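Local coordinates for type IV pilus assembly protein PilC (Thermus thermophilus, PDB 2WHN) that probably controls pilus assembly and disassembly as an essential inner-membrane component of the type IV pilus machine, represented here by its N-terminal domain, at residues Leu30-Ala35 with Thr57-Gly62; Arg46-Ile51 with Lys73-Leu78; Lys53-Asp58 with Met63-Ala68; Glu67-His72 with Arg77-Leu82. All coordinates share one frame; numbering follows the deposited sequence.

Interaction 1 of 4, residues Leu30-Ala35 with Thr57-Gly62; sequences LTLLQA and TDVEGG
Leu33 reaches across to the last turn of helix 46-60 and meets Val59 and Glu60. From CB the chain runs out through CG, where chi2 of 178° sets CD1 anti to CA; the two methyls carry the contact. CD1 touches Glu60 CA at 3.9 Å. CD2 meets both Glu60 N (3.9 Å) and Val59 CG1 (4.0 Å), the side chains of Leu33 and Val59 lying antiparallel alongside each other. Val59 CG1, held anti to its own backbone N (chi1 179°), also takes Leu32 CD2 at 4.2 Å, Leu32 approaching at about a right angle. No hydrogen bond crosses between the segments, and the contact lies at the surface, although Leu32 and Val59 both continue onto Phe65 of helix 65-70. Each backbone is closed off separately. Gln34 N donates to Thr31 OG1 (3.2 Å), while Thr31 N returns a bond to Gln34 OE1 from above the carbonyl plane. In the other segment Gly62, with positive phi, is the first residue to leave helical geometry. The start of one helix, marked by a capping box, is thus set beside the finish of another, marked by a Schellman motif, within an all-helical domain.

Interaction 2 of 4, residues Arg46-Ile51 with Lys73-Leu78; sequences RKFREI and KIFSRL
The side chains of Phe48 and Phe75 cross at about a right angle and meet through the outer parts of their rings, whose planes are inclined by only some 40°. Phe75 CZ comes to the edge of the Phe48 ring, near its plane, 3.8 Å from Phe48 CE1 and 4.0 Å from Phe48 CZ. With CG anti to the backbone N (chi1 -157°), Phe48 swings its ring out from the helix so that its far end does the touching. Ile74 joins from the other segment, also crossing Phe48 at about a right angle: its CG2 branch is 4.1 Å from Phe48 CE1 and at the same time lies over one face of the neighbouring Phe75 ring, offset toward the rim. The contact thus ties the first turns of helix 46-60 to the connection that leads into helix 77-89, part of the all-helical domain of the GSP F family; Ser76 forms the N-cap of that second helix, its OG accepting from Tyr79 N. One turn along from Phe48, Ile51 CG2 meets Phe75 at the ring edge, 4.3 Å from Phe75 CE1. Phe18 packs edge-to-face with Phe48, and Pro10 touches both Phe48 and Ile74. On the exposed part of helix 46-60, Arg46 NH1 forms a salt bridge of 3.2 Å with Glu50 OE2, whereas Arg46 NE pairs with Glu7.

Interaction 3 of 4, residues Lys53-Asp58 with Met63-Ala68; sequences KQVRTD and MAFSEA
A short alpha-alpha hairpin folds helix 65-70 back on helix 46-60, laying Met63 and Ala68 against Asp58 and Phe65 against Val55. At the turn, Met63 N donates to Asp58 O (3.2 Å, N-H...O angle 150°), the longer of the two backbone bonds of the Schellman motif centred on Gly62. The side chains of Asp58 and Met63 then run side by side in the same direction, with Met63 SD 3.8 Å from Asp58 CB; a bend at the end of the methionine chain (chi3 -43°) folds CE back to 4.1 Å from Asp58 CG. Further along, Val55 CG1 touches two partners, the edge of the Phe65 ring near its plane (3.8 Å to CE1) and the methyl CB of Ala68 (3.8 Å). The carboxylate of Asp58 is held from several directions. A water donates to both Asp58 OD2 (2.6 Å) and Ala68 O (2.9 Å), bridging the two helices, while Lys71 NZ makes a salt bridge to the same OD2 and would be expected to favour its charged form. Gln54 NE2 gives OD1 a weak bond. Phe65 continues beyond the hairpin, reaching helix 32-39 as well as Val83 and Glu87 of helix 77-89, which sets this buried contact against both of those helices.

Interaction 4 of 4, residues Glu67-His72 with Arg77-Leu82; sequences EALSKH and RLYVNL
Val80 presses both methyls against Ser70 and Leu69 where helix 65-70 meets helix 77-89, two consecutive helices of the all-helical domain joined by a short connection. The backbones come nearest here, with Ser70 and Val80 CA atoms 6.3 Å apart. Val80 CG2 does most of the work: it reaches Ser70 CA at 4.0 Å and Leu69 CB at 4.1 Å, so that it rests on the main chain as much as on side chains. The other branch, CG1, stands anti to the backbone N (chi1 169°) and meets Ser70 CB at 4.1 Å.

The inner side is the more enclosed. Leu69 turns CG anti to its carbonyl carbon (chi1 -54°) and sends CD1 to the edge of the Tyr79 ring, near its plane and 4.2 Å from CE2, the two side chains crossing at about a right angle. Around them lie Phe75, which touches Leu69 and Val80, and Leu96, Leu99 and Leu103 of helix 92-109, which pack on Tyr79. The phenol oxygen is satisfied beyond the two segments by Ser19, through a hydrogen bond between the hydroxyls.

The contrast is one of burial rather than distance: Leu69 and Tyr79 are buried, whereas the equally close meeting of Ser70 with Val80 lies at the exposed rim. No hydrogen bond joins the two segments, and apolar contacts carry the interface. The polar end of Ser70 is instead used within its own segment: OG donates to Glu67 O at 2.8 Å, approaching with a C=O...O angle of 114°.

Helix 46-60 takes part in three of the contacts. Interactions 1 and 3 share Thr57 and Asp58, their centres 7 Å apart, and are joined by Leu32 CD2 packing on Phe65 CG at 3.6 Å. Interaction 3 passes into interaction 4 through Glu67 and Ala68 and through the salt bridge between Asp58 OD2 and Lys71 NZ (3.2 Å). Interaction 4 in turn meets interaction 2 where Phe75 CB lies 4.0 Å from Val80 CG2; both end on helix 77-89. Interactions 1 and 2 remain separate, their centres about 16 Å and nearest atoms about 7 Å apart. Interaction 3 is nested within the loop closed by interaction 2.

Interaction 1 of 4, residues Leu30-Ala35 with Thr57-Gly62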
loop_
_atom_site.group_PDB
_atom_site.type_symbol
_atom_site.label_atom_id
_atom_site.label_comp_id
_atom_site.label_asym_id
_atom_site.label_seq_id
_atom_site.Cartn_x
_atom_site.Cartn_y
_atom_site.Cartn_z
ATOM N N LEU A 30 10.353 -11.702 -1.796
ATOM C CA LEU A 30 10.257 -11.290 -0.393
ATOM C C LEU A 30 8.836 -11.517 0.123
ATOM O O LEU A 30 7.879 -11.381 -0.633
ATOM C CB LEU A 30 10.621 -9.811 -0.234
ATOM C CG LEU A 30 12.096 -9.418 -0.366
ATOM C CD1 LEU A 30 12.626 -9.807 -1.735
ATOM C CD2 LEU A 30 12.272 -7.921 -0.139
ATOM N N THR A 31 8.700 -11.830 1.410
ATOM C CA THR A 31 7.377 -11.927 2.031
ATOM C C THR A 31 6.730 -10.555 2.201
ATOM O O THR A 31 7.410 -9.523 2.196
ATOM C CB THR A 31 7.421 -12.610 3.419
ATOM O OG1 THR A 31 8.080 -11.753 4.358
ATOM C CG2 THR A 31 8.144 -13.946 3.347
ATOM N N LEU A 32 5.420 -10.558 2.407
ATOM C CA LEU A 32 4.680 -9.329 2.657
ATOM C C LEU A 32 5.296 -8.498 3.781
ATOM O O LEU A 32 5.480 -7.290 3.634
ATOM C CB LEU A 32 3.218 -9.645 2.976
ATOM C CG LEU A 32 2.353 -8.435 3.322
ATOM C CD1 LEU A 32 2.308 -7.476 2.144
ATOM C CD2 LEU A 32 0.949 -8.871 3.729
ATOM N N LEU A 33 5.588 -9.137 4.911
ATOM C CA LEU A 33 6.072 -8.418 6.088
ATOM C C LEU A 33 7.501 -7.915 5.910
ATOM O O LEU A 33 7.850 -6.831 6.380
ATOM C CB LEU A 33 5.972 -9.284 7.351
ATOM C CG LEU A 33 4.630 -9.218 8.091
ATOM C CD1 LEU A 33 4.614 -10.140 9.310
ATOM C CD2 LEU A 33 4.299 -7.782 8.488
ATOM N N GLN A 34 8.340 -8.717 5.265
ATOM C CA GLN A 34 9.659 -8.240 4.863
ATOM C C GLN A 34 9.550 -6.977 4.009
ATOM O O GLN A 34 10.234 -5.984 4.266
ATOM C CB GLN A 34 10.423 -9.328 4.112
ATOM C CG GLN A 34 10.995 -10.402 5.014
ATOM C CD GLN A 34 11.341 -11.665 4.255
ATOM O OE1 GLN A 34 11.249 -11.713 3.028
ATOM N NE2 GLN A 34 11.751 -12.695 4.982
ATOM N N ALA A 35 8.666 -7.009 3.015
ATOM C CA ALA A 35 8.503 -5.881 2.093
ATOM C C ALA A 35 8.011 -4.626 2.812
ATOM O O ALA A 35 8.513 -3.523 2.573
ATOM C CB ALA A 35 7.551 -6.248 0.960
ATOM N N THR A 57 2.193 -3.066 11.544
ATOM C CA THR A 57 1.903 -3.461 12.918
ATOM C C THR A 57 0.686 -4.375 12.971
ATOM O O THR A 57 0.702 -5.406 13.639
ATOM C CB THR A 57 1.630 -2.231 13.796
ATOM O OG1 THR A 57 2.720 -1.310 13.672
ATOM C CG2 THR A 57 1.473 -2.635 15.261
ATOM N N ASP A 58 -0.379 -3.971 12.285
ATOM C CA ASP A 58 -1.616 -4.738 12.255
ATOM C C ASP A 58 -1.386 -6.129 11.682
ATOM O O ASP A 58 -1.847 -7.119 12.249
ATOM C CB ASP A 58 -2.685 -4.004 11.440
ATOM C CG ASP A 58 -3.271 -2.814 12.185
ATOM O OD1 ASP A 58 -2.948 -2.647 13.381
ATOM O OD2 ASP A 58 -4.063 -2.057 11.582
ATOM N N VAL A 59 -0.677 -6.197 10.557
ATOM C CA VAL A 59 -0.420 -7.476 9.891
ATOM C C VAL A 59 0.501 -8.379 10.715
ATOM O O VAL A 59 0.293 -9.593 10.801
ATOM C CB VAL A 59 0.192 -7.278 8.493
ATOM C CG1 VAL A 59 0.472 -8.623 7.852
ATOM C CG2 VAL A 59 -0.748 -6.444 7.615
ATOM N N GLU A 60 1.540 -7.793 11.291
ATOM C CA GLU A 60 2.430 -8.552 12.157
ATOM C C GLU A 60 1.666 -9.172 13.335
ATOM O O GLU A 60 2.047 -10.220 13.843
ATOM C CB GLU A 60 3.575 -7.671 12.663
ATOM C CG GLU A 60 4.697 -8.451 13.333
ATOM C CD GLU A 60 5.885 -7.575 13.681
ATOM O OE1 GLU A 60 6.726 -7.315 12.792
ATOM O OE2 GLU A 60 5.973 -7.136 14.843
ATOM N N GLY A 61 0.584 -8.520 13.750
ATOM C CA GLY A 61 -0.244 -9.014 14.854
ATOM C C GLY A 61 -1.206 -10.118 14.441
ATOM O O GLY A 61 -1.842 -10.745 15.289
ATOM N N GLY A 62 -1.313 -10.363 13.140
ATOM C CA GLY A 62 -2.144 -11.458 12.646
ATOM C C GLY A 62 -3.412 -11.033 11.924
ATOM O O GLY A 62 -4.200 -11.877 11.491
#

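Interaction 2 of 4, residues Arg46-Ile51 with Lys73-Leu78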
loop_
_atom_site.group_PDB
_atom_site.type_symbol
_atom_site.label_atom_id
_atom_site.label_comp_id
_atom_site.label_asym_id
_atom_site.label_seq_id
_atom_site.Cartn_x
_atom_site.Cartn_y
_atom_site.Cartn_z
ATOM N N ARG A 46 5.168 11.716 5.191
ATOM C CA ARG A 46 5.164 11.382 6.616
ATOM C C ARG A 46 3.866 10.722 7.054
ATOM O O ARG A 46 3.868 9.829 7.906
ATOM C CB ARG A 46 5.409 12.628 7.468
ATOM C CG ARG A 46 5.498 12.335 8.959
ATOM C CD ARG A 46 5.265 13.583 9.794
ATOM N NE ARG A 46 3.843 13.848 10.006
ATOM C CZ ARG A 46 3.106 13.269 10.950
ATOM N NH1 ARG A 46 3.650 12.383 11.773
ATOM N NH2 ARG A 46 1.822 13.575 11.070
ATOM N N LYS A 47 2.752 11.223 6.530
ATOM C CA LYS A 47 1.443 10.690 6.868
ATOM C C LYS A 47 1.242 9.290 6.294
ATOM O O LYS A 47 0.645 8.423 6.940
ATOM C CB LYS A 47 0.341 11.631 6.382
ATOM C CG LYS A 47 -1.004 11.390 7.045
ATOM C CD LYS A 47 -1.693 12.708 7.390
ATOM C CE LYS A 47 -2.788 12.499 8.425
ATOM N NZ LYS A 47 -3.345 13.801 8.910
ATOM N N PHE A 48 1.757 9.062 5.089
ATOM C CA PHE A 48 1.722 7.727 4.506
ATOM C C PHE A 48 2.622 6.775 5.282
ATOM O O PHE A 48 2.268 5.614 5.491
ATOM C CB PHE A 48 2.118 7.753 3.030
ATOM C CG PHE A 48 1.597 6.578 2.244
ATOM C CD1 PHE A 48 0.524 5.833 2.713
ATOM C CD2 PHE A 48 2.146 6.250 1.018
ATOM C CE1 PHE A 48 0.036 4.755 1.988
ATOM C CE2 PHE A 48 1.644 5.191 0.275
ATOM C CZ PHE A 48 0.595 4.441 0.759
ATOM N N ARG A 49 3.764 7.286 5.740
ATOM C CA ARG A 49 4.680 6.512 6.574
ATOM C C ARG A 49 3.994 6.059 7.856
ATOM O O ARG A 49 4.137 4.910 8.274
ATOM C CB ARG A 49 5.925 7.333 6.925
ATOM C CG ARG A 49 7.079 7.169 5.957
ATOM C CD ARG A 49 8.420 7.173 6.679
ATOM N NE ARG A 49 8.587 8.348 7.532
ATOM C CZ ARG A 49 8.635 9.600 7.087
ATOM N NH1 ARG A 49 8.515 9.858 5.792
ATOM N NH2 ARG A 49 8.795 10.599 7.944
ATOM N N GLU A 50 3.281 6.978 8.500
ATOM C CA GLU A 50 2.542 6.644 9.706
ATOM C C GLU A 50 1.466 5.610 9.397
ATOM O O GLU A 50 1.253 4.675 10.164
ATOM C CB GLU A 50 1.925 7.901 10.324
ATOM C CG GLU A 50 2.940 8.821 10.986
ATOM C CD GLU A 50 3.030 8.601 12.482
ATOM O OE1 GLU A 50 2.604 7.522 12.948
ATOM O OE2 GLU A 50 3.496 9.516 13.199
ATOM N N ILE A 51 0.817 5.768 8.247
ATOM C CA ILE A 51 -0.198 4.823 7.795
ATOM C C ILE A 51 0.400 3.431 7.642
ATOM O O ILE A 51 -0.190 2.433 8.062
ATOM C CB ILE A 51 -0.777 5.241 6.429
ATOM C CG1 ILE A 51 -1.543 6.562 6.546
ATOM C CG2 ILE A 51 -1.663 4.147 5.870
ATOM C CD1 ILE A 51 -2.875 6.426 7.224
ATOM N N LYS A 73 -8.114 5.648 4.132
ATOM C CA LYS A 73 -8.892 6.157 3.007
ATOM C C LYS A 73 -8.136 6.057 1.687
ATOM O O LYS A 73 -8.742 5.896 0.627
ATOM C CB LYS A 73 -9.308 7.610 3.258
ATOM C CG LYS A 73 -10.277 7.790 4.418
ATOM C CD LYS A 73 -10.028 9.099 5.173
ATOM C CE LYS A 73 -9.673 10.242 4.228
ATOM N NZ LYS A 73 -10.861 10.762 3.499
ATOM N N ILE A 74 -6.816 6.179 1.746
ATOM C CA ILE A 74 -6.003 6.198 0.530
ATOM C C ILE A 74 -6.178 4.933 -0.322
ATOM O O ILE A 74 -5.931 4.947 -1.529
ATOM C CB ILE A 74 -4.511 6.418 0.853
ATOM C CG1 ILE A 74 -3.682 6.457 -0.432
ATOM C CG2 ILE A 74 -4.001 5.338 1.802
ATOM C CD1 ILE A 74 -4.052 7.596 -1.368
ATOM N N PHE A 75 -6.622 3.846 0.299
ATOM C CA PHE A 75 -6.852 2.602 -0.434
ATOM C C PHE A 75 -8.329 2.447 -0.805
ATOM O O PHE A 75 -9.188 2.351 0.069
ATOM C CB PHE A 75 -6.361 1.398 0.384
ATOM C CG PHE A 75 -4.911 1.491 0.790
ATOM C CD1 PHE A 75 -4.560 1.846 2.086
ATOM C CD2 PHE A 75 -3.901 1.282 -0.138
ATOM C CE1 PHE A 75 -3.225 1.975 2.454
ATOM C CE2 PHE A 75 -2.568 1.398 0.230
ATOM C CZ PHE A 75 -2.232 1.760 1.524
ATOM N N SER A 76 -8.622 2.472 -2.103
ATOM C CA SER A 76 -10.001 2.401 -2.587
ATOM C C SER A 76 -10.620 1.020 -2.365
ATOM O O SER A 76 -9.912 0.037 -2.143
ATOM C CB SER A 76 -10.058 2.755 -4.072
ATOM O OG SER A 76 -9.524 1.704 -4.860
ATOM N N ARG A 77 -11.943 0.945 -2.471
ATOM C CA ARG A 77 -12.650 -0.321 -2.295
ATOM C C ARG A 77 -12.117 -1.383 -3.244
ATOM O O ARG A 77 -11.911 -2.532 -2.857
ATOM C CB ARG A 77 -14.153 -0.140 -2.517
ATOM C CG ARG A 77 -14.911 0.343 -1.296
ATOM C CD ARG A 77 -16.406 0.425 -1.582
ATOM N NE ARG A 77 -17.030 1.535 -0.870
ATOM C CZ ARG A 77 -16.821 2.815 -1.157
ATOM N NH1 ARG A 77 -15.996 3.149 -2.139
ATOM N NH2 ARG A 77 -17.433 3.762 -0.458
ATOM N N LEU A 78 -11.899 -0.996 -4.495
ATOM C CA LEU A 78 -11.396 -1.927 -5.490
ATOM C C LEU A 78 -9.987 -2.400 -5.135
ATOM O O LEU A 78 -9.665 -3.582 -5.268
ATOM C CB LEU A 78 -11.409 -1.286 -6.879
ATOM C CG LEU A 78 -11.009 -2.215 -8.025
ATOM C CD1 LEU A 78 -11.853 -3.484 -8.007
ATOM C CD2 LEU A 78 -11.130 -1.499 -9.362
#

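Interaction 3 of 4, residues Lys53-Asp58 with Met63-Ala68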
loop_
_atom_site.group_PDB
_atom_site.type_symbol
_atom_site.label_atom_id
_atom_site.label_comp_id
_atom_site.label_asym_id
_atom_site.label_seq_id
_atom_site.Cartn_x
_atom_site.Cartn_y
_atom_site.Cartn_z
ATOM N N LYS A 53 3.231 2.152 8.821
ATOM C CA LYS A 53 3.665 1.575 10.094
ATOM C C LYS A 53 2.496 0.930 10.833
ATOM O O LYS A 53 2.646 -0.118 11.464
ATOM C CB LYS A 53 4.340 2.631 10.974
ATOM C CG LYS A 53 5.603 3.211 10.358
ATOM C CD LYS A 53 6.275 4.234 11.264
ATOM C CE LYS A 53 7.447 4.888 10.546
ATOM N NZ LYS A 53 8.271 5.739 11.447
ATOM N N GLN A 54 1.327 1.550 10.744
ATOM C CA GLN A 54 0.134 0.981 11.357
ATOM C C GLN A 54 -0.327 -0.268 10.604
ATOM O O GLN A 54 -0.774 -1.238 11.213
ATOM C CB GLN A 54 -0.989 2.016 11.427
ATOM C CG GLN A 54 -2.293 1.467 11.980
ATOM C CD GLN A 54 -2.197 1.113 13.450
ATOM O OE1 GLN A 54 -1.920 1.971 14.288
ATOM N NE2 GLN A 54 -2.423 -0.159 13.772
ATOM N N VAL A 55 -0.192 -0.254 9.284
ATOM C CA VAL A 55 -0.556 -1.419 8.478
ATOM C C VAL A 55 0.342 -2.608 8.798
ATOM O O VAL A 55 -0.133 -3.736 8.959
ATOM C CB VAL A 55 -0.482 -1.120 6.969
ATOM C CG1 VAL A 55 -0.661 -2.408 6.162
ATOM C CG2 VAL A 55 -1.537 -0.092 6.582
ATOM N N ARG A 56 1.642 -2.351 8.890
ATOM C CA ARG A 56 2.610 -3.404 9.180
ATOM C C ARG A 56 2.426 -3.959 10.591
ATOM O O ARG A 56 2.548 -5.161 10.815
ATOM C CB ARG A 56 4.039 -2.883 9.007
ATOM C CG ARG A 56 5.111 -3.885 9.406
ATOM C CD ARG A 56 6.491 -3.380 9.032
ATOM N NE ARG A 56 7.535 -3.945 9.880
ATOM C CZ ARG A 56 7.646 -3.714 11.185
ATOM N NH1 ARG A 56 6.753 -2.957 11.806
ATOM N NH2 ARG A 56 8.647 -4.254 11.872
ATOM N N THR A 57 2.193 -3.066 11.544
ATOM C CA THR A 57 1.903 -3.461 12.918
ATOM C C THR A 57 0.686 -4.375 12.971
ATOM O O THR A 57 0.702 -5.406 13.639
ATOM C CB THR A 57 1.630 -2.231 13.796
ATOM O OG1 THR A 57 2.720 -1.310 13.672
ATOM C CG2 THR A 57 1.473 -2.635 15.261
ATOM N N ASP A 58 -0.379 -3.971 12.285
ATOM C CA ASP A 58 -1.616 -4.738 12.255
ATOM C C ASP A 58 -1.386 -6.129 11.682
ATOM O O ASP A 58 -1.847 -7.119 12.249
ATOM C CB ASP A 58 -2.685 -4.004 11.440
ATOM C CG ASP A 58 -3.271 -2.814 12.185
ATOM O OD1 ASP A 58 -2.948 -2.647 13.381
ATOM O OD2 ASP A 58 -4.063 -2.057 11.582
ATOM N N MET A 63 -3.619 -9.725 11.797
ATOM C CA MET A 63 -4.744 -9.203 11.025
ATOM C C MET A 63 -4.463 -9.350 9.533
ATOM O O MET A 63 -3.303 -9.368 9.108
ATOM C CB MET A 63 -4.999 -7.731 11.375
ATOM C CG MET A 63 -6.020 -7.038 10.484
ATOM S SD MET A 63 -6.266 -5.303 10.927
ATOM C CE MET A 63 -6.339 -5.426 12.719
ATOM N N ALA A 64 -5.524 -9.488 8.745
ATOM C CA ALA A 64 -5.382 -9.646 7.305
ATOM C C ALA A 64 -4.876 -8.357 6.664
ATOM O O ALA A 64 -5.161 -7.259 7.149
ATOM C CB ALA A 64 -6.707 -10.073 6.685
ATOM N N PHE A 65 -4.104 -8.500 5.591
ATOM C CA PHE A 65 -3.520 -7.354 4.895
ATOM C C PHE A 65 -4.617 -6.429 4.372
ATOM O O PHE A 65 -4.559 -5.208 4.559
ATOM C CB PHE A 65 -2.621 -7.833 3.744
ATOM C CG PHE A 65 -1.890 -6.726 3.035
ATOM C CD1 PHE A 65 -1.427 -5.619 3.729
ATOM C CD2 PHE A 65 -1.620 -6.821 1.677
ATOM C CE1 PHE A 65 -0.731 -4.611 3.076
ATOM C CE2 PHE A 65 -0.928 -5.819 1.016
ATOM C CZ PHE A 65 -0.485 -4.710 1.713
ATOM N N SER A 66 -5.632 -7.018 3.747
ATOM C CA SER A 66 -6.745 -6.251 3.200
ATOM C C SER A 66 -7.505 -5.467 4.265
ATOM O O SER A 66 -7.916 -4.333 4.024
ATOM C CB SER A 66 -7.702 -7.160 2.433
ATOM O OG SER A 66 -8.163 -8.202 3.263
ATOM N N GLU A 67 -7.690 -6.060 5.442
ATOM C CA GLU A 67 -8.360 -5.349 6.530
ATOM C C GLU A 67 -7.484 -4.230 7.094
ATOM O O GLU A 67 -7.981 -3.158 7.435
ATOM C CB GLU A 67 -8.804 -6.295 7.652
ATOM C CG GLU A 67 -9.357 -5.546 8.871
ATOM C CD GLU A 67 -10.052 -6.449 9.876
ATOM O OE1 GLU A 67 -9.719 -7.650 9.938
ATOM O OE2 GLU A 67 -10.919 -5.947 10.628
ATOM N N ALA A 68 -6.180 -4.473 7.182
ATOM C CA ALA A 68 -5.254 -3.424 7.597
ATOM C C ALA A 68 -5.323 -2.220 6.653
ATOM O O ALA A 68 -5.375 -1.074 7.101
ATOM C CB ALA A 68 -3.833 -3.960 7.687
HETATM O O HOH W 1 -3.879 -0.472 9.476
#

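Interaction 4 of 4, residues Glu67-His72 with Arg77-Leu82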
loop_
_atom_site.group_PDB
_atom_site.type_symbol
_atom_site.label_atom_id
_atom_site.label_comp_id
_atom_site.label_asym_id
_atom_site.label_seq_id
_atom_site.Cartn_x
_atom_site.Cartn_y
_atom_site.Cartn_z
ATOM N N GLU A 67 -7.690 -6.060 5.442
ATOM C CA GLU A 67 -8.360 -5.349 6.530
ATOM C C GLU A 67 -7.484 -4.230 7.094
ATOM O O GLU A 67 -7.981 -3.158 7.435
ATOM C CB GLU A 67 -8.804 -6.295 7.652
ATOM C CG GLU A 67 -9.357 -5.546 8.871
ATOM C CD GLU A 67 -10.052 -6.449 9.876
ATOM O OE1 GLU A 67 -9.719 -7.650 9.938
ATOM O OE2 GLU A 67 -10.919 -5.947 10.628
ATOM N N ALA A 68 -6.180 -4.473 7.182
ATOM C CA ALA A 68 -5.254 -3.424 7.597
ATOM C C ALA A 68 -5.323 -2.220 6.653
ATOM O O ALA A 68 -5.375 -1.074 7.101
ATOM C CB ALA A 68 -3.833 -3.960 7.687
ATOM N N LEU A 69 -5.369 -2.488 5.351
ATOM C CA LEU A 69 -5.534 -1.433 4.351
ATOM C C LEU A 69 -6.874 -0.717 4.495
ATOM O O LEU A 69 -6.960 0.502 4.326
ATOM C CB LEU A 69 -5.417 -2.001 2.937
ATOM C CG LEU A 69 -4.158 -2.801 2.592
ATOM C CD1 LEU A 69 -4.222 -3.300 1.156
ATOM C CD2 LEU A 69 -2.907 -1.971 2.822
ATOM N N SER A 70 -7.929 -1.486 4.745
ATOM C CA SER A 70 -9.284 -0.948 4.690
ATOM C C SER A 70 -9.496 0.109 5.766
ATOM O O SER A 70 -10.495 0.829 5.751
ATOM C CB SER A 70 -10.319 -2.064 4.833
ATOM O OG SER A 70 -10.363 -2.541 6.164
ATOM N N LYS A 71 -8.535 0.219 6.678
ATOM C CA LYS A 71 -8.598 1.209 7.746
ATOM C C LYS A 71 -8.245 2.607 7.250
ATOM O O LYS A 71 -8.395 3.584 7.982
ATOM C CB LYS A 71 -7.653 0.828 8.884
ATOM C CG LYS A 71 -8.187 -0.248 9.806
ATOM C CD LYS A 71 -7.153 -0.618 10.854
ATOM C CE LYS A 71 -7.768 -1.432 11.978
ATOM N NZ LYS A 71 -6.801 -1.640 13.091
ATOM N N HIS A 72 -7.748 2.700 6.021
ATOM C CA HIS A 72 -7.141 3.938 5.546
ATOM C C HIS A 72 -7.699 4.386 4.197
ATOM O O HIS A 72 -7.716 3.618 3.232
ATOM C CB HIS A 72 -5.619 3.794 5.486
ATOM C CG HIS A 72 -5.006 3.360 6.783
ATOM N ND1 HIS A 72 -4.727 4.241 7.806
ATOM C CD2 HIS A 72 -4.628 2.136 7.226
ATOM C CE1 HIS A 72 -4.205 3.579 8.823
ATOM N NE2 HIS A 72 -4.138 2.300 8.499
ATOM N N ARG A 77 -11.943 0.945 -2.471
ATOM C CA ARG A 77 -12.650 -0.321 -2.295
ATOM C C ARG A 77 -12.117 -1.383 -3.244
ATOM O O ARG A 77 -11.911 -2.532 -2.857
ATOM C CB ARG A 77 -14.153 -0.140 -2.517
ATOM C CG ARG A 77 -14.911 0.343 -1.296
ATOM C CD ARG A 77 -16.406 0.425 -1.582
ATOM N NE ARG A 77 -17.030 1.535 -0.870
ATOM C CZ ARG A 77 -16.821 2.815 -1.157
ATOM N NH1 ARG A 77 -15.996 3.149 -2.139
ATOM N NH2 ARG A 77 -17.433 3.762 -0.458
ATOM N N LEU A 78 -11.899 -0.996 -4.495
ATOM C CA LEU A 78 -11.396 -1.927 -5.490
ATOM C C LEU A 78 -9.987 -2.400 -5.135
ATOM O O LEU A 78 -9.665 -3.582 -5.268
ATOM C CB LEU A 78 -11.409 -1.286 -6.879
ATOM C CG LEU A 78 -11.009 -2.215 -8.025
ATOM C CD1 LEU A 78 -11.853 -3.484 -8.007
ATOM C CD2 LEU A 78 -11.130 -1.499 -9.362
ATOM N N TYR A 79 -9.154 -1.472 -4.680
ATOM C CA TYR A 79 -7.799 -1.805 -4.260
ATOM C C TYR A 79 -7.851 -2.869 -3.172
ATOM O O TYR A 79 -7.217 -3.921 -3.290
ATOM C CB TYR A 79 -7.084 -0.549 -3.743
ATOM C CG TYR A 79 -5.574 -0.657 -3.663
ATOM C CD1 TYR A 79 -4.762 0.069 -4.522
ATOM C CD2 TYR A 79 -4.962 -1.423 -2.678
ATOM C CE1 TYR A 79 -3.384 0.016 -4.422
ATOM C CE2 TYR A 79 -3.580 -1.493 -2.577
ATOM C CZ TYR A 79 -2.798 -0.778 -3.455
ATOM O OH TYR A 79 -1.428 -0.837 -3.362
ATOM N N VAL A 80 -8.623 -2.596 -2.123
ATOM C CA VAL A 80 -8.753 -3.515 -0.992
ATOM C C VAL A 80 -9.349 -4.850 -1.438
ATOM O O VAL A 80 -8.861 -5.917 -1.066
ATOM C CB VAL A 80 -9.625 -2.904 0.136
ATOM C CG1 VAL A 80 -9.984 -3.956 1.177
ATOM C CG2 VAL A 80 -8.914 -1.720 0.790
ATOM N N ASN A 81 -10.400 -4.786 -2.246
ATOM C CA ASN A 81 -11.048 -5.999 -2.738
ATOM C C ASN A 81 -10.103 -6.848 -3.585
ATOM O O ASN A 81 -10.106 -8.072 -3.493
ATOM C CB ASN A 81 -12.315 -5.652 -3.525
ATOM C CG ASN A 81 -13.506 -5.393 -2.623
ATOM O OD1 ASN A 81 -13.547 -5.857 -1.485
ATOM N ND2 ASN A 81 -14.495 -4.671 -3.137
ATOM N N LEU A 82 -9.278 -6.188 -4.389
ATOM C CA LEU A 82 -8.296 -6.884 -5.210
ATOM C C LEU A 82 -7.198 -7.512 -4.353
ATOM O O LEU A 82 -6.858 -8.683 -4.524
ATOM C CB LEU A 82 -7.689 -5.928 -6.239
ATOM C CG LEU A 82 -8.526 -5.747 -7.504
ATOM C CD1 LEU A 82 -7.932 -4.658 -8.391
ATOM C CD2 LEU A 82 -8.635 -7.075 -8.259
#